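Uncharacterized CBS-domain protein (PDB 3HF7) is of unknown function but binds AMP through a pair of CBS domains, one part of a longer membrane protein possibly able to bind flavin adenine dinucleotide. Local coordinates at residues A[17-22]-A[40-45]; A[49-54]-A[77-82]. All blocks are in the same frame, centred on the assembly; numbering follows the deposited sequence.

Contact 1 of 2, residues A[17-22]-A[40-45]; sequences IDINDD and LYRDSL
Asp18 and Tyr41 meet where two parallel strands of a CBS-domain sheet come to their ends, and a single carboxylate oxygen carries the link on past the last bridge. Asp18 OD1 accepts Asp43 N at 2.7 Å from one face of the carboxylate plane and Asn20 N at 3.1 Å from the other, the latter bond forming an Asx turn. CG of Asp18 lies anti to the backbone N (chi1 -163°), 3.4 Å from Asp43 N. Along the strands themselves, the backbones are joined by Tyr41 N to Ile17 O at 3.0 Å and by Ile19 N to Tyr41 O. One face of the Tyr41 ring lies over the 17-18 peptide, with Ile17 O 3.5 Å above the ring plane and displaced toward the rim. Farther out, Asn20 ND2 gives Asp43 OD1 a weak, bent bond, while Arg42 turns its guanidinium to Asp47. Just past the strand end, Ile19 CG2 touches Leu40 CB at 4.0 Å. A type I turn from Asp18 to Asp21 then leads into helix 23-31, the middle of a beta-alpha-beta crossover; Ile17 packs on Ile26 and Leu30 of that helix, and Leu40 on Leu52 of strand 48-53.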
ATOM      1  N   ILE A  17      -3.304   7.355  -4.333  1.00 25.58           N
ATOM      2  CA  ILE A  17      -3.884   8.656  -4.591  1.00 25.75           C
ATOM      3  C   ILE A  17      -2.902   9.737  -4.220  1.00 25.82           C
ATOM      4  O   ILE A  17      -2.272   9.714  -3.157  1.00 25.59           O
ATOM      5  CB  ILE A  17      -5.211   8.904  -3.813  1.00 25.65           C
ATOM      6  CG1 ILE A  17      -6.182   7.741  -3.978  1.00 25.55           C
ATOM      7  CG2 ILE A  17      -5.886  10.178  -4.296  1.00 26.15           C
ATOM      8  CD1 ILE A  17      -7.299   7.752  -2.919  1.00 25.13           C
ATOM      9  N   ASP A  18      -2.801  10.689  -5.130  1.00 26.45           N
ATOM     10  CA  ASP A  18      -2.127  11.942  -4.882  1.00 27.14           C
ATOM     11  C   ASP A  18      -3.014  12.751  -3.966  1.00 27.11           C
ATOM     12  O   ASP A  18      -4.121  13.157  -4.344  1.00 27.24           O
ATOM     13  CB  ASP A  18      -1.900  12.693  -6.195  1.00 26.89           C
ATOM     14  CG  ASP A  18      -0.862  13.775  -6.066  1.00 28.06           C
ATOM     15  OD1 ASP A  18      -0.469  14.097  -4.916  1.00 28.24           O
ATOM     16  OD2 ASP A  18      -0.433  14.307  -7.122  1.00 29.52           O
ATOM     17  N   ILE A  19      -2.541  12.975  -2.751  1.00 27.39           N
ATOM     18  CA  ILE A  19      -3.329  13.746  -1.807  1.00 27.76           C
ATOM     19  C   ILE A  19      -3.310  15.229  -2.166  1.00 28.59           C
ATOM     20  O   ILE A  19      -3.946  16.037  -1.480  1.00 29.32           O
ATOM     21  CB  ILE A  19      -2.924  13.496  -0.337  1.00 27.36           C
ATOM     22  CG1 ILE A  19      -1.628  14.217   0.012  1.00 27.30           C
ATOM     23  CG2 ILE A  19      -2.824  12.007  -0.068  1.00 27.11           C
ATOM     24  CD1 ILE A  19      -1.304  14.138   1.491  1.00 27.60           C
ATOM     25  N   ASN A  20      -2.600  15.583  -3.241  1.00 28.84           N
ATOM     26  CA  ASN A  20      -2.676  16.941  -3.796  1.00 29.12           C
ATOM     27  C   ASN A  20      -3.924  17.253  -4.640  1.00 29.04           C
ATOM     28  O   ASN A  20      -4.258  18.421  -4.820  1.00 29.10           O
ATOM     29  CB  ASN A  20      -1.412  17.302  -4.577  1.00 29.28           C
ATOM     30  CG  ASN A  20      -0.268  17.713  -3.672  1.00 30.14           C
ATOM     31  OD1 ASN A  20      -0.463  17.991  -2.491  1.00 30.04           O
ATOM     32  ND2 ASN A  20       0.942  17.746  -4.224  1.00 31.45           N
ATOM     33  N   ASP A  21      -4.616  16.235  -5.146  1.00 28.79           N
ATOM     34  CA  ASP A  21      -5.849  16.483  -5.906  1.00 29.08           C
ATOM     35  C   ASP A  21      -6.935  17.215  -5.101  1.00 28.80           C
ATOM     36  O   ASP A  21      -6.971  17.144  -3.876  1.00 28.65           O
ATOM     37  CB  ASP A  21      -6.402  15.183  -6.464  1.00 29.28           C
ATOM     38  CG  ASP A  21      -5.443  14.519  -7.414  1.00 30.87           C
ATOM     39  OD1 ASP A  21      -5.459  13.274  -7.521  1.00 31.40           O
ATOM     40  OD2 ASP A  21      -4.655  15.246  -8.054  1.00 34.65           O
ATOM     41  N   ASP A  22      -7.809  17.934  -5.793  1.00 28.45           N
ATOM     42  CA  ASP A  22      -8.926  18.573  -5.124  1.00 28.19           C
ATOM     43  C   ASP A  22      -9.744  17.478  -4.479  1.00 27.53           C
ATOM     44  O   ASP A  22      -9.770  16.348  -4.954  1.00 27.08           O
ATOM     45  CB  ASP A  22      -9.789  19.352  -6.098  1.00 28.44           C
ATOM     46  CG  ASP A  22     -10.311  18.490  -7.222  1.00 30.93           C
ATOM     47  OD1 ASP A  22      -9.489  17.966  -7.997  1.00 34.61           O
ATOM     48  OD2 ASP A  22     -11.543  18.321  -7.332  1.00 33.96           O
ATOM     49  N   LEU A  40      -1.347   6.461  -0.111  1.00 24.83           N
ATOM     50  CA  LEU A  40      -1.520   7.906  -0.078  1.00 24.47           C
ATOM     51  C   LEU A  40      -0.151   8.545  -0.254  1.00 24.85           C
ATOM     52  O   LEU A  40       0.798   8.221   0.471  1.00 24.71           O
ATOM     53  CB  LEU A  40      -2.155   8.333   1.250  1.00 23.71           C
ATOM     54  CG  LEU A  40      -3.529   7.744   1.605  1.00 22.61           C
ATOM     55  CD1 LEU A  40      -3.994   8.301   2.961  1.00 21.20           C
ATOM     56  CD2 LEU A  40      -4.585   7.988   0.498  1.00 18.52           C
ATOM     57  N   TYR A  41      -0.040   9.436  -1.231  1.00 25.39           N
ATOM     58  CA  TYR A  41       1.212  10.149  -1.450  1.00 26.19           C
ATOM     59  C   TYR A  41       0.981  11.606  -1.865  1.00 27.16           C
ATOM     60  O   TYR A  41      -0.126  12.002  -2.267  1.00 27.18           O
ATOM     61  CB  TYR A  41       2.036   9.441  -2.526  1.00 26.10           C
ATOM     62  CG  TYR A  41       1.356   9.390  -3.877  1.00 26.37           C
ATOM     63  CD1 TYR A  41       1.364  10.498  -4.737  1.00 27.54           C
ATOM     64  CD2 TYR A  41       0.697   8.241  -4.297  1.00 25.82           C
ATOM     65  CE1 TYR A  41       0.733  10.441  -5.978  1.00 26.75           C
ATOM     66  CE2 TYR A  41       0.061   8.186  -5.526  1.00 24.75           C
ATOM     67  CZ  TYR A  41       0.081   9.272  -6.349  1.00 25.45           C
ATOM     68  OH  TYR A  41      -0.550   9.178  -7.561  1.00 27.70           O
ATOM     69  N   ARG A  42       2.047  12.393  -1.793  1.00 27.64           N
ATOM     70  CA  ARG A  42       1.998  13.756  -2.242  1.00 28.31           C
ATOM     71  C   ARG A  42       2.842  13.856  -3.525  1.00 28.44           C
ATOM     72  O   ARG A  42       4.074  13.728  -3.482  1.00 28.39           O
ATOM     73  CB  ARG A  42       2.539  14.647  -1.133  1.00 28.44           C
ATOM     74  CG  ARG A  42       2.022  16.071  -1.124  1.00 30.74           C
ATOM     75  CD  ARG A  42       2.464  16.776   0.165  1.00 34.27           C
ATOM     76  NE  ARG A  42       3.665  16.135   0.712  1.00 36.76           N
ATOM     77  CZ  ARG A  42       3.777  15.617   1.943  1.00 38.03           C
ATOM     78  NH1 ARG A  42       2.769  15.673   2.816  1.00 38.34           N
ATOM     79  NH2 ARG A  42       4.926  15.053   2.304  1.00 38.70           N
ATOM     80  N   ASP A  43       2.169  14.058  -4.663  1.00 28.25           N
ATOM     81  CA  ASP A  43       2.824  14.310  -5.961  1.00 28.21           C
ATOM     82  C   ASP A  43       3.215  13.069  -6.742  1.00 28.31           C
ATOM     83  O   ASP A  43       2.857  12.914  -7.912  1.00 28.47           O
ATOM     84  CB  ASP A  43       4.063  15.184  -5.796  1.00 28.32           C
ATOM     85  CG  ASP A  43       3.720  16.610  -5.474  1.00 28.60           C
ATOM     86  OD1 ASP A  43       2.664  17.077  -5.957  1.00 28.54           O
ATOM     87  OD2 ASP A  43       4.503  17.267  -4.750  1.00 28.85           O
ATOM     88  N   SER A  44       3.983  12.201  -6.101  1.00 28.20           N
ATOM     89  CA  SER A  44       4.397  10.959  -6.722  1.00 28.00           C
ATOM     90  C   SER A  44       4.936   9.993  -5.678  1.00 27.89           C
ATOM     91  O   SER A  44       5.094  10.340  -4.504  1.00 27.62           O
ATOM     92  CB  SER A  44       5.467  11.211  -7.795  1.00 28.02           C
ATOM     93  OG  SER A  44       6.733  11.468  -7.203  1.00 27.70           O
ATOM     94  N   LEU A  45       5.254   8.787  -6.139  1.00 27.87           N
ATOM     95  CA  LEU A  45       5.777   7.742  -5.288  1.00 27.88           C
ATOM     96  C   LEU A  45       7.177   8.058  -4.762  1.00 28.24           C
ATOM     97  O   LEU A  45       7.796   7.245  -4.072  1.00 29.08           O
ATOM     98  CB  LEU A  45       5.714   6.402  -6.019  1.00 27.74           C
ATOM     99  CG  LEU A  45       4.272   5.869  -6.053  1.00 27.30           C
ATOM    100  CD1 LEU A  45       4.118   4.643  -6.953  1.00 26.19           C
ATOM    101  CD2 LEU A  45       3.737   5.595  -4.640  1.00 25.47           C
TER

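Contact 2 of 2, residues A[49-54]-A[77-82]; sequences ISMLRV and DEIYFV
Arg53 and Asp77 form a salt bridge beside a pair of backbone hydrogen bonds. Arg53 NE reaches Asp77 OD2 at 3.0 Å on its syn lone pair, with an N-H...O angle of 157°. The guanidinium and carboxylate are nearly coplanar, 26° apart, yet the pairing is one-pronged: Arg53 NH2 stays 3.6 Å from Asp77 OD1. CG of Asp77 sits beside its own backbone N and anti to the carbonyl carbon (chi1 -48°), and the two side chains cross at about a right angle. Next to it, Met51 N donates to Asp77 O at 2.6 Å and Asp77 N returns a bond to Met51 O at 2.7 Å, making an isolated antiparallel, hydrogen-bonded bridge. Strand 48-53 is thereby joined to the linking segment that runs on into strand 81-83. Packing takes over beyond the bridge. Ile79 lays CG1 against the Ser50 backbone, 3.6 Å from Ser50 C, and its CD1 extends to the backbone N of Ile49 and Ser50, at the classic beta bulge opposite Leu40. Met51, its chain bent at chi2 and chi3, packs on Val102 and Leu104 of the other sheet. Bound AMP lies about 5 Å from the side chain of Met51, and the AMP-binding Arg37 touches Arg53. Asp77 probably offsets part of the positive charge that Arg53 brings next to Arg37.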
ATOM      1  N   ILE A  49       3.249   8.377   1.651  1.00 27.33           N
ATOM      2  CA  ILE A  49       2.981   8.824   3.010  1.00 27.52           C
ATOM      3  C   ILE A  49       2.428   7.721   3.919  1.00 27.58           C
ATOM      4  O   ILE A  49       2.929   7.508   5.025  1.00 28.10           O
ATOM      5  CB  ILE A  49       2.029  10.024   3.019  1.00 27.26           C
ATOM      6  CG1 ILE A  49       2.614  11.126   2.147  1.00 26.94           C
ATOM      7  CG2 ILE A  49       1.768  10.480   4.456  1.00 27.48           C
ATOM      8  CD1 ILE A  49       2.334  12.513   2.633  1.00 27.82           C
ATOM      9  N   SER A  50       1.398   7.025   3.450  1.00 27.48           N
ATOM     10  CA  SER A  50       0.752   6.005   4.253  1.00 26.95           C
ATOM     11  C   SER A  50       0.002   4.999   3.399  1.00 26.45           C
ATOM     12  O   SER A  50      -0.185   5.187   2.197  1.00 26.13           O
ATOM     13  CB  SER A  50      -0.188   6.669   5.251  1.00 27.13           C
ATOM     14  OG  SER A  50      -0.964   7.652   4.596  1.00 28.09           O
ATOM     15  N   MET A  51      -0.405   3.905   4.035  1.00 26.37           N
ATOM     16  CA  MET A  51      -1.192   2.879   3.370  1.00 26.11           C
ATOM     17  C   MET A  51      -2.583   2.912   3.993  1.00 26.54           C
ATOM     18  O   MET A  51      -2.720   2.858   5.216  1.00 27.17           O
ATOM     19  CB  MET A  51      -0.521   1.514   3.533  1.00 24.92           C
ATOM     20  CG  MET A  51      -1.146   0.415   2.732  1.00 23.05           C
ATOM     21  SD  MET A  51      -0.764   0.468   0.969  1.00 22.83           S
ATOM     22  CE  MET A  51       1.022   0.227   1.019  1.00 20.94           C
ATOM     23  N   LEU A  52      -3.610   3.040   3.157  1.00 26.99           N
ATOM     24  CA  LEU A  52      -4.962   3.306   3.644  1.00 27.53           C
ATOM     25  C   LEU A  52      -5.821   2.108   3.348  1.00 27.54           C
ATOM     26  O   LEU A  52      -5.893   1.665   2.191  1.00 27.14           O
ATOM     27  CB  LEU A  52      -5.531   4.550   2.946  1.00 27.98           C
ATOM     28  CG  LEU A  52      -6.754   5.362   3.427  1.00 28.38           C
ATOM     29  CD1 LEU A  52      -7.982   5.119   2.563  1.00 28.31           C
ATOM     30  CD2 LEU A  52      -7.080   5.187   4.913  1.00 29.01           C
ATOM     31  N   ARG A  53      -6.447   1.563   4.393  1.00 27.72           N
ATOM     32  CA  ARG A  53      -7.374   0.464   4.190  1.00 27.80           C
ATOM     33  C   ARG A  53      -8.643   1.083   3.701  1.00 27.82           C
ATOM     34  O   ARG A  53      -9.297   1.831   4.421  1.00 27.79           O
ATOM     35  CB  ARG A  53      -7.587  -0.325   5.469  1.00 27.93           C
ATOM     36  CG  ARG A  53      -6.341  -1.056   5.865  1.00 28.28           C
ATOM     37  CD  ARG A  53      -6.440  -1.684   7.217  1.00 29.95           C
ATOM     38  NE  ARG A  53      -6.163  -0.717   8.268  1.00 32.03           N
ATOM     39  CZ  ARG A  53      -7.092  -0.223   9.085  1.00 34.28           C
ATOM     40  NH1 ARG A  53      -8.358  -0.617   8.970  1.00 33.82           N
ATOM     41  NH2 ARG A  53      -6.753   0.661  10.024  1.00 35.00           N
ATOM     42  N   VAL A  54      -8.953   0.808   2.444  1.00 28.01           N
ATOM     43  CA  VAL A  54     -10.128   1.379   1.790  1.00 28.86           C
ATOM     44  C   VAL A  54     -11.421   1.126   2.593  1.00 29.22           C
ATOM     45  O   VAL A  54     -12.179   2.069   2.870  1.00 29.26           O
ATOM     46  CB  VAL A  54     -10.243   0.850   0.333  1.00 28.75           C
ATOM     47  CG1 VAL A  54     -11.401   1.465  -0.370  1.00 29.25           C
ATOM     48  CG2 VAL A  54      -8.988   1.189  -0.434  1.00 29.39           C
ATOM     49  N   ASP A  77      -2.431   3.801   7.685  1.00 27.49           N
ATOM     50  CA  ASP A  77      -1.333   3.235   8.478  1.00 27.84           C
ATOM     51  C   ASP A  77      -0.014   3.542   7.819  1.00 27.86           C
ATOM     52  O   ASP A  77       0.077   3.664   6.589  1.00 27.42           O
ATOM     53  CB  ASP A  77      -1.458   1.725   8.563  1.00 27.81           C
ATOM     54  CG  ASP A  77      -2.847   1.287   8.931  1.00 29.82           C
ATOM     55  OD1 ASP A  77      -3.233   1.483  10.117  1.00 31.32           O
ATOM     56  OD2 ASP A  77      -3.549   0.751   8.039  1.00 30.51           O
ATOM     57  N   GLU A  78       1.027   3.633   8.631  1.00 28.01           N
ATOM     58  CA  GLU A  78       2.338   3.852   8.074  1.00 28.08           C
ATOM     59  C   GLU A  78       2.666   2.735   7.114  1.00 27.46           C
ATOM     60  O   GLU A  78       2.254   1.606   7.308  1.00 26.97           O
ATOM     61  CB  GLU A  78       3.372   3.953   9.174  1.00 28.39           C
ATOM     62  CG  GLU A  78       3.784   5.388   9.420  1.00 30.95           C
ATOM     63  CD  GLU A  78       2.778   6.157  10.251  1.00 34.12           C
ATOM     64  OE1 GLU A  78       2.191   7.133   9.733  1.00 37.50           O
ATOM     65  OE2 GLU A  78       2.576   5.803  11.428  1.00 35.96           O
ATOM     66  N   ILE A  79       3.379   3.066   6.052  1.00 27.41           N
ATOM     67  CA  ILE A  79       3.772   2.055   5.100  1.00 27.54           C
ATOM     68  C   ILE A  79       4.804   1.094   5.724  1.00 28.26           C
ATOM     69  O   ILE A  79       5.702   1.518   6.472  1.00 28.77           O
ATOM     70  CB  ILE A  79       4.344   2.715   3.861  1.00 27.21           C
ATOM     71  CG1 ILE A  79       3.285   3.637   3.261  1.00 26.87           C
ATOM     72  CG2 ILE A  79       4.802   1.674   2.865  1.00 26.89           C
ATOM     73  CD1 ILE A  79       3.751   4.422   2.062  1.00 24.08           C
ATOM     74  N   TYR A  80       4.649  -0.197   5.443  1.00 28.27           N
ATOM     75  CA  TYR A  80       5.680  -1.180   5.751  1.00 28.55           C
ATOM     76  C   TYR A  80       6.633  -1.332   4.566  1.00 28.81           C
ATOM     77  O   TYR A  80       6.199  -1.644   3.443  1.00 28.72           O
ATOM     78  CB  TYR A  80       5.030  -2.520   6.077  1.00 28.76           C
ATOM     79  CG  TYR A  80       5.973  -3.694   6.247  1.00 28.83           C
ATOM     80  CD1 TYR A  80       7.071  -3.637   7.120  1.00 29.70           C
ATOM     81  CD2 TYR A  80       5.739  -4.884   5.574  1.00 29.60           C
ATOM     82  CE1 TYR A  80       7.930  -4.742   7.292  1.00 29.33           C
ATOM     83  CE2 TYR A  80       6.585  -5.984   5.736  1.00 30.00           C
ATOM     84  CZ  TYR A  80       7.673  -5.911   6.590  1.00 30.15           C
ATOM     85  OH  TYR A  80       8.486  -7.025   6.728  1.00 32.25           O
ATOM     86  N   PHE A  81       7.928  -1.117   4.820  1.00 28.91           N
ATOM     87  CA  PHE A  81       8.943  -1.134   3.756  1.00 28.69           C
ATOM     88  C   PHE A  81       9.804  -2.376   3.759  1.00 28.98           C
ATOM     89  O   PHE A  81      10.319  -2.773   4.798  1.00 29.70           O
ATOM     90  CB  PHE A  81       9.812   0.109   3.841  1.00 28.39           C
ATOM     91  CG  PHE A  81       9.119   1.342   3.371  1.00 27.60           C
ATOM     92  CD1 PHE A  81       8.803   1.500   2.014  1.00 26.36           C
ATOM     93  CD2 PHE A  81       8.746   2.328   4.276  1.00 26.77           C
ATOM     94  CE1 PHE A  81       8.155   2.620   1.564  1.00 25.34           C
ATOM     95  CE2 PHE A  81       8.081   3.464   3.835  1.00 26.51           C
ATOM     96  CZ  PHE A  81       7.796   3.611   2.475  1.00 26.57           C
ATOM     97  N   VAL A  82       9.942  -2.979   2.579  1.00 29.02           N
ATOM     98  CA  VAL A  82      10.689  -4.226   2.364  1.00 28.73           C
ATOM     99  C   VAL A  82      11.858  -3.959   1.414  1.00 28.71           C
ATOM    100  O   VAL A  82      11.638  -3.502   0.292  1.00 28.64           O
ATOM    101  CB  VAL A  82       9.788  -5.290   1.683  1.00 28.63           C
ATOM    102  CG1 VAL A  82      10.579  -6.550   1.329  1.00 28.46           C
ATOM    103  CG2 VAL A  82       8.607  -5.623   2.561  1.00 29.21           C
TER

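From the N terminus, strand 16-18 passes through helix 23-31 to strand 37-41, and contact 1 closes this crossover by pairing the two strands in parallel. The chain then turns back as strand 48-53, which lies antiparallel to 37-41: Leu40 O probably accepts from Ile49 N at 2.7 Å, joining the contacts directly. Contact 2 closes a second, mostly helical loop, made of helices 54-61 and 69-75, when 77-82 returns to strand 48-53. The two closures follow in series, neither nesting nor crossing. Contact 1 works within the three-stranded sheet, whereas contact 2 ties that sheet's last strand to the path into the four-stranded sheet, close to bound AMP.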